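PDB 5MUJ: beta-galactosidase from Bacteroides thetaiotaomicron, which probably acts as a glycoside hydrolase in the breakdown of the plant pectin rhamnogalacturonan II, and is seen here with its chain B glycan bound. Local coordinates for residues L128-M131 and G135-E138. Numbering follows the deposited sequence.
Sequences LPDM and GSYE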
# COMPACT_ATOMS: atom_id res chain seq x y z
N LEU A 128 6.90 -5.35 -9.06
CA LEU A 128 8.24 -5.78 -9.25
C LEU A 128 9.26 -4.71 -8.79
O LEU A 128 10.26 -4.46 -9.49
CB LEU A 128 8.48 -6.15 -10.72
CG LEU A 128 7.41 -7.01 -11.42
CD1 LEU A 128 7.92 -7.42 -12.79
CD2 LEU A 128 7.00 -8.23 -10.61
N PRO A 129 9.04 -4.14 -7.60
CA PRO A 129 10.04 -3.19 -7.09
C PRO A 129 11.33 -3.94 -6.73
O PRO A 129 11.25 -5.09 -6.29
CB PRO A 129 9.39 -2.64 -5.82
CG PRO A 129 8.55 -3.82 -5.34
CD PRO A 129 7.99 -4.43 -6.59
N ASP A 130 12.49 -3.29 -6.86
CA ASP A 130 13.71 -3.76 -6.23
C ASP A 130 13.42 -3.75 -4.72
O ASP A 130 13.09 -2.72 -4.15
CB ASP A 130 14.86 -2.82 -6.57
CG ASP A 130 16.21 -3.32 -6.10
OD1 ASP A 130 16.34 -4.15 -5.18
OD2 ASP A 130 17.20 -2.84 -6.65
N MSE A 131 13.49 -4.94 -4.11
CA MSE A 131 13.16 -5.12 -2.69
C MSE A 131 14.30 -4.85 -1.75
O MSE A 131 14.11 -4.81 -0.54
CB MSE A 131 12.76 -6.57 -2.45
CG MSE A 131 11.44 -6.86 -3.12
SE MSE A 131 11.11 -8.77 -2.92
CE MSE A 131 10.52 -8.77 -1.04
N GLY A 135 18.47 -0.01 -1.41
CA GLY A 135 19.03 -0.32 -2.71
C GLY A 135 18.58 0.68 -3.76
O GLY A 135 18.37 1.87 -3.47
N SER A 136 18.39 0.20 -4.99
CA SER A 136 18.17 1.08 -6.12
C SER A 136 16.83 1.81 -6.08
O SER A 136 16.73 2.91 -6.60
CB SER A 136 18.29 0.31 -7.42
OG SER A 136 17.16 -0.51 -7.61
N TYR A 137 15.82 1.14 -5.52
CA TYR A 137 14.41 1.56 -5.52
C TYR A 137 13.81 1.68 -6.91
O TYR A 137 12.80 2.36 -7.12
CB TYR A 137 14.17 2.81 -4.66
CG TYR A 137 14.33 2.42 -3.23
CD1 TYR A 137 13.37 1.59 -2.61
CD2 TYR A 137 15.47 2.77 -2.52
CE1 TYR A 137 13.55 1.17 -1.30
CE2 TYR A 137 15.66 2.35 -1.20
CZ TYR A 137 14.69 1.55 -0.59
OH TYR A 137 14.87 1.12 0.73
N GLU A 138 14.41 0.96 -7.85
CA GLU A 138 13.92 0.94 -9.21
C GLU A 138 12.80 -0.11 -9.29
O GLU A 138 12.70 -1.03 -8.45
CB GLU A 138 15.06 0.68 -10.19
CG GLU A 138 16.14 1.77 -10.11
CD GLU A 138 17.29 1.53 -11.05
OE1 GLU A 138 17.22 0.58 -11.88
OE2 GLU A 138 18.27 2.33 -10.99
O HOH W 1 15.63 -1.15 -3.59
O HOH W 2 19.16 -2.81 -5.19
O HOH W 3 11.99 -0.37 -5.69
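In the loop between strands 121-126 and 146-153 of this five-bladed beta-propeller, the chain doubles back and brings Asp130 against Ser136 and Glu138. One direct backbone bond ties the two arms: Asp130 N gives its hydrogen to Glu138 O at 2.8 Å, almost straight at 174°. The side-chain bond is shorter, with Ser136 OG donating to Asp130 OD2 at 2.5 Å; the hydroxyl comes in on the anti side of the carboxylate and 26° out of its plane. Asp130 can reach it because its CG stands anti to the backbone N (chi1 -173°), while its other oxygen, OD1, takes the amide of Glu132. Ser136 OG also accepts from Glu138 N at 3.1 Å, which makes an ST turn. An alanine at Ser136 would take away both bonds, and is likely to leave Glu138 N and Asp130 OD2 each short of a partner and the turn less firmly set. Water fills in between the backbones: water 1 joins Asp130 O to Tyr137 N and sits 3.6 Å above the centre of the Tyr137 ring, and water 3 donates to both Asp130 O and Glu138 O. Tyr137 OH bonds to Gln277 and to the backbone of Gly134 and Lys339. With Leu128 bonded to Val210 and Tyr137 to Arg67 through the backbone, the loop touches strands 59-68, 204-212, 270-279 and 331-340, one from each of the other four blades.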